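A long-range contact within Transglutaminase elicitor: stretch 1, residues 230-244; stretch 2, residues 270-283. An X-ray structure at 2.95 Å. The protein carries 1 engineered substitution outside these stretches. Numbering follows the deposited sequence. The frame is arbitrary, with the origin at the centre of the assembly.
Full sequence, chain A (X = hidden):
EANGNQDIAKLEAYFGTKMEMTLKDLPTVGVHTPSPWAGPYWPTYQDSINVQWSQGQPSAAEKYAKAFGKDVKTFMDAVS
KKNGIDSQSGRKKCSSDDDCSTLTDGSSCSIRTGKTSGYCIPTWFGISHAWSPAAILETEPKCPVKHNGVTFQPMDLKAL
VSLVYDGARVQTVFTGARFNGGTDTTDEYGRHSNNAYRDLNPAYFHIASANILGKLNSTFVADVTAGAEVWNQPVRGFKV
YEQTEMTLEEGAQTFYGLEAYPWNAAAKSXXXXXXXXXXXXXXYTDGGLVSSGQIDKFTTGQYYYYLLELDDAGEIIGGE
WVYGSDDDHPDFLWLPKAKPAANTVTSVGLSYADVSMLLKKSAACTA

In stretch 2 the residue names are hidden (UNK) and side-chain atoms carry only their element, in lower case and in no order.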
# COMPACT_ATOMS: atom_id res chain seq x y z
N VAL A 230 -1.35 0.57 -11.03
CA VAL A 230 -1.70 0.09 -9.70
C VAL A 230 -0.73 0.67 -8.67
O VAL A 230 0.49 0.53 -8.81
CB VAL A 230 -1.69 -1.47 -9.65
CG1 VAL A 230 -1.98 -1.99 -8.25
CG2 VAL A 230 -2.68 -2.05 -10.67
N TRP A 231 -1.27 1.33 -7.65
CA TRP A 231 -0.47 1.85 -6.54
C TRP A 231 -0.96 1.31 -5.21
O TRP A 231 -2.15 1.36 -4.92
CB TRP A 231 -0.49 3.38 -6.52
CG TRP A 231 0.59 4.01 -7.34
CD1 TRP A 231 0.43 4.77 -8.47
CD2 TRP A 231 2.01 3.93 -7.11
NE1 TRP A 231 1.66 5.18 -8.95
CE2 TRP A 231 2.64 4.67 -8.14
CE3 TRP A 231 2.80 3.30 -6.14
CZ2 TRP A 231 4.03 4.80 -8.22
CZ3 TRP A 231 4.18 3.43 -6.22
CH2 TRP A 231 4.78 4.18 -7.25
N ASN A 232 -0.03 0.81 -4.40
CA ASN A 232 -0.36 0.29 -3.08
C ASN A 232 0.21 1.18 -1.98
O ASN A 232 1.39 1.52 -2.01
CB ASN A 232 0.14 -1.14 -2.91
CG ASN A 232 -0.61 -2.13 -3.77
OD1 ASN A 232 -1.52 -2.80 -3.31
ND2 ASN A 232 -0.22 -2.22 -5.04
N GLN A 233 -0.64 1.55 -1.03
CA GLN A 233 -0.24 2.36 0.12
C GLN A 233 -0.84 1.75 1.38
O GLN A 233 -2.01 1.35 1.37
CB GLN A 233 -0.72 3.81 -0.03
CG GLN A 233 -0.63 4.42 -1.43
CD GLN A 233 0.78 4.77 -1.86
OE1 GLN A 233 1.64 5.08 -1.03
NE2 GLN A 233 1.03 4.73 -3.16
N PRO A 234 -0.06 1.68 2.47
CA PRO A 234 -0.62 1.24 3.75
C PRO A 234 -1.42 2.35 4.41
O PRO A 234 -0.95 3.49 4.49
CB PRO A 234 0.62 0.90 4.57
CG PRO A 234 1.68 1.79 4.04
CD PRO A 234 1.38 1.99 2.58
N VAL A 235 -2.63 2.03 4.86
CA VAL A 235 -3.52 3.03 5.46
C VAL A 235 -3.14 3.31 6.92
O VAL A 235 -2.83 2.39 7.68
CB VAL A 235 -5.01 2.62 5.33
CG1 VAL A 235 -5.92 3.55 6.12
CG2 VAL A 235 -5.42 2.61 3.87
N ARG A 236 -3.15 4.58 7.29
CA ARG A 236 -2.89 5.00 8.67
C ARG A 236 -4.18 5.28 9.43
O ARG A 236 -4.27 5.00 10.63
CB ARG A 236 -1.98 6.23 8.70
CG ARG A 236 -1.49 6.59 10.09
CD ARG A 236 -0.73 7.89 10.09
NE ARG A 236 -0.29 8.27 11.43
CZ ARG A 236 0.47 9.33 11.70
NH1 ARG A 236 0.90 10.12 10.72
NH2 ARG A 236 0.82 9.59 12.95
N GLY A 237 -5.18 5.84 8.75
CA GLY A 237 -6.42 6.21 9.41
C GLY A 237 -7.59 6.57 8.52
O GLY A 237 -7.44 6.80 7.32
N PHE A 238 -8.76 6.62 9.14
CA PHE A 238 -10.02 6.94 8.47
C PHE A 238 -10.85 7.83 9.39
O PHE A 238 -11.11 7.47 10.54
CB PHE A 238 -10.77 5.65 8.13
CG PHE A 238 -12.19 5.85 7.69
CD1 PHE A 238 -12.48 6.24 6.39
CD2 PHE A 238 -13.24 5.63 8.57
CE1 PHE A 238 -13.81 6.41 5.98
CE2 PHE A 238 -14.56 5.80 8.17
CZ PHE A 238 -14.85 6.19 6.87
N LYS A 239 -11.26 8.99 8.88
CA LYS A 239 -12.09 9.92 9.65
C LYS A 239 -13.30 10.39 8.87
O LYS A 239 -13.19 10.78 7.71
CB LYS A 239 -11.26 11.11 10.14
CG LYS A 239 -11.99 11.97 11.17
CD LYS A 239 -11.15 13.15 11.63
CE LYS A 239 -11.89 13.91 12.73
NZ LYS A 239 -11.04 14.96 13.37
N VAL A 240 -14.46 10.35 9.52
CA VAL A 240 -15.70 10.87 8.96
C VAL A 240 -15.81 12.35 9.32
O VAL A 240 -15.81 12.71 10.50
CB VAL A 240 -16.94 10.10 9.49
CG1 VAL A 240 -18.22 10.65 8.87
CG2 VAL A 240 -16.81 8.61 9.20
N TYR A 241 -15.89 13.19 8.30
CA TYR A 241 -15.93 14.64 8.49
C TYR A 241 -17.35 15.20 8.51
O TYR A 241 -17.59 16.26 9.09
CB TYR A 241 -15.10 15.34 7.41
CG TYR A 241 -13.61 15.40 7.71
CD1 TYR A 241 -12.82 14.25 7.69
CD2 TYR A 241 -13.00 16.62 8.01
CE1 TYR A 241 -11.46 14.31 7.97
CE2 TYR A 241 -11.64 16.69 8.28
CZ TYR A 241 -10.87 15.53 8.26
OH TYR A 241 -9.52 15.61 8.53
N GLU A 242 -18.28 14.51 7.86
CA GLU A 242 -19.67 14.96 7.80
C GLU A 242 -20.65 13.81 7.57
O GLU A 242 -20.46 12.97 6.69
CB GLU A 242 -19.83 16.00 6.69
CG GLU A 242 -21.16 16.75 6.73
CD GLU A 242 -21.47 17.51 5.46
OE1 GLU A 242 -20.58 18.23 4.95
OE2 GLU A 242 -22.61 17.39 4.96
N GLN A 243 -21.71 13.79 8.38
CA GLN A 243 -22.87 12.94 8.15
C GLN A 243 -24.10 13.83 8.11
O GLN A 243 -24.38 14.56 9.07
CB GLN A 243 -23.02 11.89 9.24
CG GLN A 243 -21.97 10.80 9.22
CD GLN A 243 -22.15 9.80 10.35
OE1 GLN A 243 -23.22 9.22 10.52
NE2 GLN A 243 -21.10 9.60 11.13
N THR A 244 -24.83 13.78 7.00
CA THR A 244 -26.02 14.60 6.82
C THR A 244 -27.15 13.72 6.30
O THR A 244 -27.11 13.25 5.17
CB THR A 244 -25.76 15.77 5.85
OG1 THR A 244 -24.67 16.56 6.33
CG2 THR A 244 -26.99 16.66 5.72
N UNK A 270 -31.44 8.29 3.11
CA UNK A 270 -30.07 8.49 2.66
C UNK A 270 -29.25 9.29 3.67
O UNK A 270 -29.80 10.05 4.46
c UNK A 270 -30.98 9.62 -0.97
c UNK A 270 -30.27 7.30 -0.37
c UNK A 270 -30.87 8.60 0.14
c UNK A 270 -30.05 9.19 1.30
N UNK A 271 -27.93 9.08 3.65
CA UNK A 271 -27.02 9.89 4.45
C UNK A 271 -25.84 10.31 3.58
O UNK A 271 -25.12 9.46 3.06
c UNK A 271 -27.64 8.82 6.66
c UNK A 271 -25.45 9.97 6.44
c UNK A 271 -26.50 9.14 5.71
N UNK A 272 -25.67 11.61 3.40
CA UNK A 272 -24.51 12.14 2.70
C UNK A 272 -23.31 12.09 3.63
O UNK A 272 -23.35 12.63 4.73
c UNK A 272 -23.51 14.29 1.73
c UNK A 272 -23.07 14.12 0.42
c UNK A 272 -21.62 15.76 2.11
c UNK A 272 -24.75 13.58 2.23
c UNK A 272 -22.76 15.12 2.57
o UNK A 272 -20.08 16.22 0.34
c UNK A 272 -21.93 14.76 -0.05
c UNK A 272 -21.21 15.58 0.80
N UNK A 273 -22.25 11.43 3.18
CA UNK A 273 -21.05 11.29 3.99
C UNK A 273 -19.85 11.88 3.26
O UNK A 273 -19.65 11.64 2.07
c UNK A 273 -19.51 9.70 5.24
c UNK A 273 -20.77 9.81 4.38
c UNK A 273 -21.96 9.22 5.12
N UNK A 274 -19.08 12.67 3.99
CA UNK A 274 -17.77 13.12 3.55
C UNK A 274 -16.76 12.59 4.55
O UNK A 274 -16.84 12.89 5.75
c UNK A 274 -14.97 17.33 3.40
c UNK A 274 -16.36 16.74 3.28
c UNK A 274 -17.72 14.64 3.47
n UNK A 274 -15.00 18.81 3.28
c UNK A 274 -16.32 15.22 3.27
N UNK A 275 -15.82 11.78 4.06
CA UNK A 275 -14.81 11.15 4.91
C UNK A 275 -13.44 11.21 4.26
O UNK A 275 -13.34 11.38 3.04
o UNK A 275 -15.34 8.95 4.02
c UNK A 275 -15.19 9.70 5.21
N UNK A 276 -12.40 11.08 5.07
CA UNK A 276 -11.03 11.13 4.58
C UNK A 276 -10.25 9.87 4.95
O UNK A 276 -10.24 9.45 6.11
c UNK A 276 -8.80 12.31 5.12
c UNK A 276 -8.18 13.65 5.45
c UNK A 276 -6.65 14.63 3.78
n UNK A 276 -5.59 14.20 4.47
n UNK A 276 -6.47 15.31 2.66
c UNK A 276 -10.32 12.39 5.08
n UNK A 276 -7.88 14.39 4.23
N UNK A 277 -9.61 9.28 3.95
CA UNK A 277 -8.70 8.17 4.15
C UNK A 277 -7.28 8.72 4.21
O UNK A 277 -6.92 9.61 3.44
c UNK A 277 -8.90 5.01 4.31
c UNK A 277 -8.32 4.99 1.88
c UNK A 277 -8.84 7.16 3.00
c UNK A 277 -8.22 5.77 3.18
N UNK A 278 -6.48 8.20 5.13
CA UNK A 278 -5.11 8.68 5.31
C UNK A 278 -4.11 7.54 5.15
O UNK A 278 -4.20 6.52 5.83
c UNK A 278 -4.94 9.34 6.68
o UNK A 278 -5.95 10.32 6.89
N UNK A 279 -3.15 7.73 4.25
CA UNK A 279 -2.15 6.70 3.98
C UNK A 279 -0.73 7.25 3.96
O UNK A 279 -0.52 8.46 3.87
c UNK A 279 -3.04 8.24 -0.25
c UNK A 279 -5.73 8.33 0.31
c UNK A 279 -5.21 9.04 -0.79
c UNK A 279 -1.33 7.21 0.73
c UNK A 279 -2.45 5.98 2.67
c UNK A 279 -3.54 7.53 0.86
c UNK A 279 -2.42 6.87 1.47
c UNK A 279 -3.87 9.01 -1.08
c UNK A 279 -4.91 7.58 1.14
n UNK A 279 -1.69 8.03 -0.31
N UNK A 280 0.24 6.34 4.03
CA UNK A 280 1.65 6.68 4.03
C UNK A 280 2.19 6.64 2.61
O UNK A 280 1.83 5.75 1.83
c UNK A 280 2.45 5.68 4.90
c UNK A 280 1.73 5.40 6.23
c UNK A 280 1.49 6.62 7.12
c UNK A 280 3.87 6.16 5.12
N UNK A 281 3.02 7.62 2.25
CA UNK A 281 3.64 7.63 0.92
C UNK A 281 5.17 7.44 0.94
O UNK A 281 5.80 7.49 1.99
c UNK A 281 4.82 10.77 -0.07
c UNK A 281 5.28 12.03 0.31
c UNK A 281 3.03 10.92 1.52
c UNK A 281 3.19 8.83 0.08
c UNK A 281 4.61 12.72 1.31
c UNK A 281 3.48 12.17 1.92
o UNK A 281 5.06 13.96 1.70
c UNK A 281 3.70 10.19 0.53
N UNK A 282 5.74 7.22 -0.25
CA UNK A 282 7.14 6.81 -0.41
C UNK A 282 8.15 7.91 -0.09
O UNK A 282 7.92 9.09 -0.36
o UNK A 282 4.53 4.18 -2.93
c UNK A 282 7.38 6.30 -1.84
c UNK A 282 6.65 5.00 -2.19
c UNK A 282 5.19 5.19 -2.61
o UNK A 282 4.69 6.34 -2.62
N UNK A 283 9.28 7.49 0.50
CA UNK A 283 10.42 8.38 0.78
C UNK A 283 11.70 7.59 1.01
O UNK A 283 11.67 6.43 1.44
c UNK A 283 10.16 9.30 2.01
c UNK A 283 9.94 8.48 3.28
o UNK A 283 11.28 10.18 2.20

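Position 270 carries four carbons, forked at the second, whose end leads away from stretch 1: Leu270, a buried aliphatic at the margin of the contact. At 271 one carbon bears two more, and one of these lies beside Gln243 CB: Val271, with CG1 4.2 Å from Gln243 CB; a beta-branched residue suits an extended strand.

Position 272 has one carbon, then a six-carbon ring bearing an oxygen, and the ring's edge faces the Glu242 carboxylate: Tyr272. Its CD2 is 3.3 Å from Glu242 OE2, an approach that suits the slightly positive rim of an aromatic ring. That carboxylate also accepts a hydrogen bond from Thr244, OG1 to Glu242 OE2 at 2.6 Å. Position 273, again three carbons branched at the first, packs on Val240 and is Val273, its CG1 4.0 Å from Val240 CG1 on the opposite face from Tyr272.

The unbranched chain at 274, four carbons ending in nitrogen, starts beside Glu242, CB to CB 4.1 Å: Lys274, fully extended and partly exposed, as suits a charged chain. Position 275 has one carbon and one oxygen, the latter near the Phe238 ring: Ser275, whose CA lies 4.2 Å from Val240 CA in a non-hydrogen-bonded pair. Its small polar side chain fits beside that ring, OG 3.6 Å from Phe238 CE1, and OG is hydrogen-bonded elsewhere in the structure. At 276, three carbons, a nitrogen and a carbon with two further nitrogens follow a CB 3.7 Å from Tyr241 CE1: Arg276, partly exposed; the aliphatic part of a long chain can pack on a ring.

Position 277 shows four carbons forked at the second, reaching Val235: Leu277, whose CD1 sits 3.8 Å from Val235 CG1 in a buried apolar cluster. One carbon and one oxygen at 278, opposite Gly237, give Ser278, a compact partner. The fused rings at 279, eight carbons and one nitrogen, touch Gln233 and can only be Trp279, CD1 3.5 Å from Gln233 CB; its bulk is buried. Position 280, four carbons forked at the first with one longer arm, packs against Pro234 (CB to Pro234 CG, 4.1 Å) and Arg236: Ile280, apolar and buried.

The phenol ring at 281 leads away, as a partly exposed Tyr281 can. Three carbons, the last with two oxygens, approach Trp231 at 282: Glu282, a flexible chain whose end comes nearer, OE2 3.4 Å from Trp231 CZ3. One carbon bearing an oxygen and a carbon, out of reach, makes 283 Thr283.

The contact is an antiparallel strand pairing held by backbone hydrogen bonds, such as Arg276 N to Lys239 O (2.8 Å). Two bulges interrupt the register: Arg236 and Gly237 both donate to Ser278 O, and Tyr241 and Glu242 to Lys274 O. Val235, Phe238, Val240, Val273 and Leu277 share the buried face; Lys239, Glu242, Lys274 and Arg276 share the more polar one.

Stretch 2 270-283: LVYVKSRLSWIYET
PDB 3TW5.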